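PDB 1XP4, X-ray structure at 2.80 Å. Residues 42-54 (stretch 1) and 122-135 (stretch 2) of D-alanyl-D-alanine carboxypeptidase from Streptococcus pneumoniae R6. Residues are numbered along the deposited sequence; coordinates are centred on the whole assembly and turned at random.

Stretch 1 (42-54) ITKLITVYLVYEA
Stretch 2 122-135: DFVDMMRAKLLEWG

How do the two stretches meet? Both are largely helical: stretch 1 is helix through Ala54 and continues beyond it, and stretch 2 enters already helical at Asp122 and stays so to Glu133, with phi near -65° and psi near -40° along most of each. The axes cross almost at right angles, 94° between their N-to-C directions, and approach to 10.1 Å. The register is set at Ile46 and Met127, whose CA atoms lie 6.6 Å apart. Together the stretches bury 631 Å², and from the first helix Leu50 and Ile46 give the largest shares.

Why does Leu50 cover the most surface? Its CA-to-CB bond points toward the second helix, and with chi1 m and chi2 t the side chain enters as a knob among Phe123, Met126, Met127 and Lys130. CD1 sits over one face of the Phe123 ring, 3.8 Å from the centroid and 27° off the normal, a CH-pi contact in which Leu50 CD1 comes within 3.4 Å of Phe123 CZ. Leu50 CD1 also lies 3.8 Å from Met126 CB, while Leu50 CD2 reaches CE of Lys130 at 4.0 Å. A branched aliphatic end suits this hole because its two methyls can touch different walls. Phe123 starts sideways, but chi1 t (-163°) and chi2 of 81° bring its ring end nearer, so that its edge also meets the backbone of Thr47, with Phe123 CZ 3.6 Å from Thr47 O.

What does Ile46 pack against? Also pointing toward the partner, it takes chi1 m and chi2 t, and its contacts are apolar. Ile46 CG2 lies 3.8 Å from Met127 CB, and Ile46 CD1 is 4.1 Å from CD2 of Leu131, whose m, t side chain ends nearer the first helix than its sideways start suggests. Met127, a selenomethionine, has chi1 between wells at 31°, then chi2 t and chi3 m; this bend carries its CE to 3.9 Å from CG2 of Thr43. A flexible, unbranched chain suits that path along the buried flank of Ile46.

How is the contact closed beyond these apolar residues? Tyr49, with chi1 t and chi2 of 87°, receives the edge of Trp134 on one face: the Tyr49 ring and the six-membered Trp134 ring have centroids 4.7 Å apart and planes at 82°, with Tyr49 CE2 3.3 Å from Trp134 CZ2. Trp134 uses chi1 m and chi2 of -29°, just past the helix, where Gly135 completes a Schellman motif at phi/psi 86/9, a conformation that calls for glycine.

Where does charge enter? Lys130 turns through t, p, p, t, and its NZ donates a 2.9 Å hydrogen bond to Glu53 OE2, part of a salt bridge that ties the helices together; Glu53 reaches it with chi1 and chi2 t and chi3 at 69°. Lys130 NZ also makes a weak hydrogen bond, again within a salt bridge, to Glu133 OE1 at 3.3 Å. Lysine fits because its aliphatic part lines the Leu50 hole while its ammonium meets both carboxylates.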

ATOM      1  N   ILE A  42     -11.379   0.319   4.067  1.00 12.40           N
ATOM      2  CA  ILE A  42     -10.091   0.292   3.390  1.00  9.43           C
ATOM      3  C   ILE A  42      -9.765   1.755   3.105  1.00 10.11           C
ATOM      4  O   ILE A  42      -8.616   2.131   2.891  1.00 11.22           O
ATOM      5  CB  ILE A  42     -10.159  -0.532   2.080  1.00  8.29           C
ATOM      6  CG1 ILE A  42     -10.281  -2.023   2.422  1.00  8.22           C
ATOM      7  CG2 ILE A  42      -8.917  -0.308   1.240  1.00  5.48           C
ATOM      8  CD1 ILE A  42     -10.355  -2.933   1.207  1.00  7.20           C
ATOM      9  N   THR A  43     -10.802   2.579   3.152  1.00 10.16           N
ATOM     10  CA  THR A  43     -10.691   4.012   2.920  1.00 13.93           C
ATOM     11  C   THR A  43      -9.645   4.675   3.817  1.00 14.22           C
ATOM     12  O   THR A  43      -8.920   5.582   3.394  1.00 16.10           O
ATOM     13  CB  THR A  43     -12.062   4.702   3.165  1.00 17.39           C
ATOM     14  OG1 THR A  43     -13.018   4.233   2.202  1.00 18.35           O
ATOM     15  CG2 THR A  43     -11.933   6.215   3.059  1.00 15.31           C
ATOM     16  N   LYS A  44      -9.570   4.216   5.058  1.00 14.18           N
ATOM     17  CA  LYS A  44      -8.639   4.771   6.026  1.00 13.19           C
ATOM     18  C   LYS A  44      -7.164   4.759   5.604  1.00 14.10           C
ATOM     19  O   LYS A  44      -6.323   5.357   6.273  1.00 17.11           O
ATOM     20  CB  LYS A  44      -8.820   4.054   7.362  1.00 11.07           C
ATOM     21  CG  LYS A  44     -10.219   4.210   7.945  1.00 10.16           C
ATOM     22  CD  LYS A  44     -10.343   3.529   9.300  1.00 14.91           C
ATOM     23  CE  LYS A  44     -11.679   3.830   9.978  1.00 15.35           C
ATOM     24  NZ  LYS A  44     -12.836   3.182   9.300  1.00 12.38           N
ATOM     25  N   LEU A  45      -6.840   4.089   4.504  1.00 12.66           N
ATOM     26  CA  LEU A  45      -5.461   4.062   4.051  1.00 12.02           C
ATOM     27  C   LEU A  45      -5.142   5.401   3.415  1.00 15.35           C
ATOM     28  O   LEU A  45      -4.077   5.991   3.647  1.00 16.49           O
ATOM     29  CB  LEU A  45      -5.243   2.947   3.034  1.00 11.68           C
ATOM     30  CG  LEU A  45      -5.391   1.513   3.548  1.00 12.50           C
ATOM     31  CD1 LEU A  45      -5.074   0.545   2.418  1.00  7.14           C
ATOM     32  CD2 LEU A  45      -4.457   1.283   4.739  1.00  8.70           C
ATOM     33  N   ILE A  46      -6.067   5.890   2.599  1.00 15.58           N
ATOM     34  CA  ILE A  46      -5.847   7.172   1.961  1.00 14.58           C
ATOM     35  C   ILE A  46      -5.742   8.188   3.094  1.00 15.68           C
ATOM     36  O   ILE A  46      -4.862   9.044   3.094  1.00 16.52           O
ATOM     37  CB  ILE A  46      -7.014   7.541   1.032  1.00 14.01           C
ATOM     38  CG1 ILE A  46      -7.371   6.348   0.137  1.00 12.07           C
ATOM     39  CG2 ILE A  46      -6.614   8.726   0.164  1.00 11.76           C
ATOM     40  CD1 ILE A  46      -8.669   6.518  -0.627  1.00  6.54           C
ATOM     41  N   THR A  47      -6.631   8.060   4.076  1.00 17.22           N
ATOM     42  CA  THR A  47      -6.654   8.953   5.237  1.00 16.65           C
ATOM     43  C   THR A  47      -5.310   8.989   5.947  1.00 16.64           C
ATOM     44  O   THR A  47      -4.726  10.053   6.169  1.00 16.97           O
ATOM     45  CB  THR A  47      -7.715   8.504   6.264  1.00 16.72           C
ATOM     46  OG1 THR A  47      -9.025   8.622   5.687  1.00 19.18           O
ATOM     47  CG2 THR A  47      -7.634   9.357   7.519  1.00 10.44           C
ATOM     48  N   VAL A  48      -4.833   7.806   6.298  1.00 16.35           N
ATOM     49  CA  VAL A  48      -3.570   7.640   6.996  1.00 18.09           C
ATOM     50  C   VAL A  48      -2.366   8.181   6.216  1.00 19.57           C
ATOM     51  O   VAL A  48      -1.353   8.561   6.818  1.00 19.54           O
ATOM     52  CB  VAL A  48      -3.382   6.140   7.353  1.00 18.28           C
ATOM     53  CG1 VAL A  48      -1.919   5.801   7.512  1.00 20.86           C
ATOM     54  CG2 VAL A  48      -4.135   5.826   8.644  1.00 17.94           C
ATOM     55  N   TYR A  49      -2.469   8.228   4.886  1.00 19.79           N
ATOM     56  CA  TYR A  49      -1.372   8.744   4.068  1.00 16.52           C
ATOM     57  C   TYR A  49      -1.232  10.240   4.273  1.00 16.34           C
ATOM     58  O   TYR A  49      -0.127  10.766   4.303  1.00 18.79           O
ATOM     59  CB  TYR A  49      -1.608   8.494   2.582  1.00 15.87           C
ATOM     60  CG  TYR A  49      -0.400   8.813   1.727  1.00 15.99           C
ATOM     61  CD1 TYR A  49       0.594   7.855   1.511  1.00 18.33           C
ATOM     62  CD2 TYR A  49      -0.241  10.071   1.142  1.00 17.47           C
ATOM     63  CE1 TYR A  49       1.717   8.135   0.726  1.00 19.16           C
ATOM     64  CE2 TYR A  49       0.883  10.365   0.355  1.00 19.50           C
ATOM     65  CZ  TYR A  49       1.856   9.390   0.149  1.00 19.93           C
ATOM     66  OH  TYR A  49       2.953   9.648  -0.645  1.00 18.77           O
ATOM     67  N   LEU A  50      -2.352  10.938   4.399  1.00 14.17           N
ATOM     68  CA  LEU A  50      -2.275  12.373   4.597  1.00 14.76           C
ATOM     69  C   LEU A  50      -1.743  12.690   5.996  1.00 14.69           C
ATOM     70  O   LEU A  50      -1.111  13.728   6.217  1.00 15.46           O
ATOM     71  CB  LEU A  50      -3.651  13.006   4.366  1.00 13.45           C
ATOM     72  CG  LEU A  50      -4.207  12.823   2.942  1.00 12.99           C
ATOM     73  CD1 LEU A  50      -5.579  13.463   2.835  1.00  9.39           C
ATOM     74  CD2 LEU A  50      -3.256  13.449   1.926  1.00  9.88           C
ATOM     75  N   VAL A  51      -1.982  11.774   6.931  1.00 14.35           N
ATOM     76  CA  VAL A  51      -1.532  11.931   8.309  1.00 13.95           C
ATOM     77  C   VAL A  51      -0.016  11.814   8.412  1.00 15.60           C
ATOM     78  O   VAL A  51       0.629  12.593   9.122  1.00 16.62           O
ATOM     79  CB  VAL A  51      -2.158  10.869   9.226  1.00 14.19           C
ATOM     80  CG1 VAL A  51      -1.683  11.079  10.645  1.00 14.57           C
ATOM     81  CG2 VAL A  51      -3.675  10.945   9.158  1.00 13.16           C
ATOM     82  N   TYR A  52       0.554  10.833   7.718  1.00 15.56           N
ATOM     83  CA  TYR A  52       2.003  10.661   7.727  1.00 16.56           C
ATOM     84  C   TYR A  52       2.632  11.835   6.985  1.00 17.04           C
ATOM     85  O   TYR A  52       3.722  12.295   7.332  1.00 19.09           O
ATOM     86  CB  TYR A  52       2.405   9.339   7.061  1.00 15.99           C
ATOM     87  CG  TYR A  52       2.332   8.140   7.985  1.00 14.83           C
ATOM     88  CD1 TYR A  52       3.269   7.963   9.000  1.00 15.72           C
ATOM     89  CD2 TYR A  52       1.312   7.200   7.865  1.00 13.28           C
ATOM     90  CE1 TYR A  52       3.190   6.872   9.879  1.00 13.73           C
ATOM     91  CE2 TYR A  52       1.224   6.113   8.736  1.00 13.01           C
ATOM     92  CZ  TYR A  52       2.165   5.957   9.737  1.00 12.91           C
ATOM     93  OH  TYR A  52       2.081   4.892  10.601  1.00 16.22           O
ATOM     94  N   GLU A  53       1.932  12.327   5.969  1.00 17.37           N
ATOM     95  CA  GLU A  53       2.425  13.456   5.196  1.00 19.32           C
ATOM     96  C   GLU A  53       2.448  14.721   6.052  1.00 19.85           C
ATOM     97  O   GLU A  53       3.237  15.628   5.808  1.00 19.07           O
ATOM     98  CB  GLU A  53       1.554  13.682   3.966  1.00 21.25           C
ATOM     99  CG  GLU A  53       2.142  14.688   3.004  1.00 28.97           C
ATOM    100  CD  GLU A  53       1.407  14.722   1.679  1.00 32.63           C
ATOM    101  OE1 GLU A  53       0.243  15.178   1.658  1.00 35.54           O
ATOM    102  OE2 GLU A  53       1.992  14.284   0.663  1.00 34.10           O
ATOM    103  N   ALA A  54       1.571  14.782   7.052  1.00 19.08           N
ATOM    104  CA  ALA A  54       1.526  15.933   7.947  1.00 16.67           C
ATOM    105  C   ALA A  54       2.581  15.737   9.034  1.00 15.63           C
ATOM    106  O   ALA A  54       3.132  16.702   9.561  1.00 14.46           O
ATOM    107  CB  ALA A  54       0.146  16.070   8.560  1.00 17.33           C
ATOM    108  N   ASP A 122     -12.919  19.416   4.204  1.00 19.58           N
ATOM    109  CA  ASP A 122     -11.666  19.888   3.637  1.00 19.95           C
ATOM    110  C   ASP A 122     -10.739  18.699   3.479  1.00 18.52           C
ATOM    111  O   ASP A 122     -10.066  18.563   2.455  1.00 18.43           O
ATOM    112  CB  ASP A 122     -11.017  20.945   4.536  1.00 22.73           C
ATOM    113  CG  ASP A 122     -11.853  22.216   4.636  1.00 26.97           C
ATOM    114  OD1 ASP A 122     -12.268  22.743   3.582  1.00 26.18           O
ATOM    115  OD2 ASP A 122     -12.092  22.694   5.768  1.00 30.68           O
ATOM    116  N   PHE A 123     -10.712  17.828   4.485  1.00 15.91           N
ATOM    117  CA  PHE A 123      -9.858  16.649   4.409  1.00 15.80           C
ATOM    118  C   PHE A 123     -10.215  15.808   3.173  1.00 13.11           C
ATOM    119  O   PHE A 123      -9.327  15.318   2.472  1.00 10.74           O
ATOM    120  CB  PHE A 123      -9.980  15.791   5.673  1.00 14.31           C
ATOM    121  CG  PHE A 123      -8.859  14.813   5.833  1.00 12.70           C
ATOM    122  CD1 PHE A 123      -7.637  15.219   6.358  1.00 14.51           C
ATOM    123  CD2 PHE A 123      -9.001  13.497   5.416  1.00 13.67           C
ATOM    124  CE1 PHE A 123      -6.569  14.325   6.465  1.00 12.24           C
ATOM    125  CE2 PHE A 123      -7.939  12.594   5.518  1.00 13.62           C
ATOM    126  CZ  PHE A 123      -6.721  13.012   6.045  1.00 12.30           C
ATOM    127  N   VAL A 124     -11.509  15.645   2.906  1.00 10.59           N
ATOM    128  CA  VAL A 124     -11.940  14.879   1.741  1.00 11.55           C
ATOM    129  C   VAL A 124     -11.413  15.508   0.446  1.00 13.63           C
ATOM    130  O   VAL A 124     -10.979  14.801  -0.470  1.00 13.36           O
ATOM    131  CB  VAL A 124     -13.483  14.768   1.654  1.00 10.59           C
ATOM    132  CG1 VAL A 124     -13.880  14.151   0.309  1.00  9.79           C
ATOM    133  CG2 VAL A 124     -14.019  13.906   2.810  1.00  7.81           C
ATOM    134  N   ASP A 125     -11.446  16.833   0.368  1.00 14.11           N
ATOM    135  CA  ASP A 125     -10.948  17.499  -0.816  1.00 14.82           C
ATOM    136  C   ASP A 125      -9.467  17.186  -0.937  1.00 17.46           C
ATOM    137  O   ASP A 125      -8.928  17.077  -2.042  1.00 17.43           O
ATOM    138  CB  ASP A 125     -11.173  19.007  -0.722  1.00 17.45           C
ATOM    139  CG  ASP A 125     -12.648  19.383  -0.773  1.00 20.55           C
ATOM    140  OD1 ASP A 125     -13.420  18.712  -1.496  1.00 19.78           O
ATOM    141  OD2 ASP A 125     -13.034  20.362  -0.099  1.00 24.32           O
HETATM  142  N   MSE A 126      -8.805  17.035   0.203  1.00 17.99           N
HETATM  143  CA  MSE A 126      -7.391  16.714   0.194  1.00 18.85           C
HETATM  144  C   MSE A 126      -7.196  15.305  -0.345  1.00 21.14           C
HETATM  145  O   MSE A 126      -6.292  15.061  -1.150  1.00 23.73           O
HETATM  146  CB  MSE A 126      -6.796  16.822   1.603  1.00 20.52           C
HETATM  147  CG  MSE A 126      -6.461  18.242   2.032  1.00 21.46           C
HETATM  148 SE   MSE A 126      -5.754  18.381   3.827  1.00 29.50          SE
HETATM  149  CE  MSE A 126      -4.213  17.237   3.636  1.00 25.50           C
HETATM  150  N   MSE A 127      -8.038  14.366   0.081  1.00 20.54           N
HETATM  151  CA  MSE A 127      -7.873  13.012  -0.417  1.00 20.61           C
HETATM  152  C   MSE A 127      -8.300  12.894  -1.878  1.00 19.53           C
HETATM  153  O   MSE A 127      -7.821  12.018  -2.606  1.00 20.20           O
HETATM  154  CB  MSE A 127      -8.585  11.978   0.489  1.00 20.50           C
HETATM  155  CG  MSE A 127      -9.837  12.433   1.213  1.00 21.08           C
HETATM  156 SE   MSE A 127     -10.331  11.311   2.760  1.00 22.14          SE
HETATM  157  CE  MSE A 127     -10.422   9.573   1.914  1.00 22.58           C
ATOM    158  N   ARG A 128      -9.178  13.788  -2.325  1.00 16.96           N
ATOM    159  CA  ARG A 128      -9.595  13.763  -3.723  1.00 14.48           C
ATOM    160  C   ARG A 128      -8.424  14.242  -4.572  1.00 13.35           C
ATOM    161  O   ARG A 128      -8.183  13.740  -5.668  1.00 13.13           O
ATOM    162  CB  ARG A 128     -10.796  14.681  -3.962  1.00 10.66           C
ATOM    163  CG  ARG A 128     -12.078  14.177  -3.364  1.00 15.40           C
ATOM    164  CD  ARG A 128     -13.248  15.094  -3.655  1.00 15.35           C
ATOM    165  NE  ARG A 128     -14.492  14.547  -3.119  1.00 19.83           N
ATOM    166  CZ  ARG A 128     -15.686  15.110  -3.275  1.00 20.53           C
ATOM    167  NH1 ARG A 128     -15.797  16.241  -3.957  1.00 20.87           N
ATOM    168  NH2 ARG A 128     -16.771  14.544  -2.751  1.00 18.67           N
ATOM    169  N   ALA A 129      -7.695  15.219  -4.047  1.00 12.26           N
ATOM    170  CA  ALA A 129      -6.566  15.780  -4.761  1.00 14.09           C
ATOM    171  C   ALA A 129      -5.433  14.783  -4.816  1.00 16.97           C
ATOM    172  O   ALA A 129      -4.844  14.560  -5.878  1.00 18.93           O
ATOM    173  CB  ALA A 129      -6.104  17.054  -4.089  1.00 11.35           C
ATOM    174  N   LYS A 130      -5.133  14.185  -3.666  1.00 18.78           N
ATOM    175  CA  LYS A 130      -4.064  13.201  -3.562  1.00 18.80           C
ATOM    176  C   LYS A 130      -4.280  12.049  -4.542  1.00 20.04           C
ATOM    177  O   LYS A 130      -3.346  11.607  -5.209  1.00 21.67           O
ATOM    178  CB  LYS A 130      -3.988  12.666  -2.131  1.00 19.96           C
ATOM    179  CG  LYS A 130      -2.901  11.629  -1.915  1.00 23.56           C
ATOM    180  CD  LYS A 130      -1.517  12.149  -2.311  1.00 28.08           C
ATOM    181  CE  LYS A 130      -1.012  13.260  -1.388  1.00 28.87           C
ATOM    182  NZ  LYS A 130       0.412  13.622  -1.683  1.00 29.40           N
ATOM    183  N   LEU A 131      -5.509  11.554  -4.635  1.00 20.42           N
ATOM    184  CA  LEU A 131      -5.776  10.467  -5.557  1.00 20.16           C
ATOM    185  C   LEU A 131      -5.478  10.900  -6.994  1.00 20.70           C
ATOM    186  O   LEU A 131      -4.928  10.124  -7.777  1.00 21.80           O
ATOM    187  CB  LEU A 131      -7.230   9.991  -5.429  1.00 19.55           C
ATOM    188  CG  LEU A 131      -7.628   9.250  -4.143  1.00 17.33           C
ATOM    189  CD1 LEU A 131      -9.068   8.773  -4.260  1.00 15.97           C
ATOM    190  CD2 LEU A 131      -6.720   8.059  -3.910  1.00 14.99           C
ATOM    191  N   LEU A 132      -5.830  12.134  -7.342  1.00 20.71           N
ATOM    192  CA  LEU A 132      -5.585  12.625  -8.696  1.00 20.64           C
ATOM    193  C   LEU A 132      -4.096  12.699  -8.986  1.00 21.53           C
ATOM    194  O   LEU A 132      -3.671  12.524 -10.124  1.00 24.22           O
ATOM    195  CB  LEU A 132      -6.225  13.997  -8.895  1.00 21.42           C
ATOM    196  CG  LEU A 132      -7.751  13.973  -8.977  1.00 23.24           C
ATOM    197  CD1 LEU A 132      -8.290  15.385  -9.101  1.00 23.85           C
ATOM    198  CD2 LEU A 132      -8.175  13.126 -10.165  1.00 20.85           C
ATOM    199  N   GLU A 133      -3.307  12.975  -7.953  1.00 21.40           N
ATOM    200  CA  GLU A 133      -1.858  13.037  -8.085  1.00 21.45           C
ATOM    201  C   GLU A 133      -1.357  11.659  -8.490  1.00 21.42           C
ATOM    202  O   GLU A 133      -0.535  11.510  -9.390  1.00 23.10           O
ATOM    203  CB  GLU A 133      -1.220  13.385  -6.749  1.00 22.46           C
ATOM    204  CG  GLU A 133      -0.773  14.799  -6.594  1.00 26.96           C
ATOM    205  CD  GLU A 133      -0.076  15.001  -5.271  1.00 31.55           C
ATOM    206  OE1 GLU A 133       0.820  14.190  -4.947  1.00 31.47           O
ATOM    207  OE2 GLU A 133      -0.421  15.966  -4.555  1.00 36.51           O
ATOM    208  N   TRP A 134      -1.865  10.651  -7.794  1.00 20.87           N
ATOM    209  CA  TRP A 134      -1.485   9.276  -8.037  1.00 18.69           C
ATOM    210  C   TRP A 134      -2.012   8.702  -9.348  1.00 18.07           C
ATOM    211  O   TRP A 134      -1.766   7.542  -9.664  1.00 21.39           O
ATOM    212  CB  TRP A 134      -1.945   8.415  -6.862  1.00 20.95           C
ATOM    213  CG  TRP A 134      -1.255   8.747  -5.563  1.00 24.03           C
ATOM    214  CD1 TRP A 134       0.005   9.255  -5.412  1.00 24.54           C
ATOM    215  CD2 TRP A 134      -1.749   8.498  -4.240  1.00 26.02           C
ATOM    216  NE1 TRP A 134       0.333   9.330  -4.081  1.00 25.94           N
ATOM    217  CE2 TRP A 134      -0.719   8.868  -3.337  1.00 28.28           C
ATOM    218  CE3 TRP A 134      -2.945   7.983  -3.725  1.00 22.98           C
ATOM    219  CZ2 TRP A 134      -0.864   8.752  -1.947  1.00 27.50           C
ATOM    220  CZ3 TRP A 134      -3.087   7.866  -2.346  1.00 25.08           C
ATOM    221  CH2 TRP A 134      -2.049   8.244  -1.473  1.00 26.62           C
ATOM    222  N   GLY A 135      -2.735   9.502 -10.115  1.00 14.74           N
ATOM    223  CA  GLY A 135      -3.242   9.002 -11.376  1.00 17.78           C
ATOM    224  C   GLY A 135      -4.558   8.262 -11.270  1.00 20.67           C
ATOM    225  O   GLY A 135      -5.005   7.641 -12.235  1.00 24.31           O
TER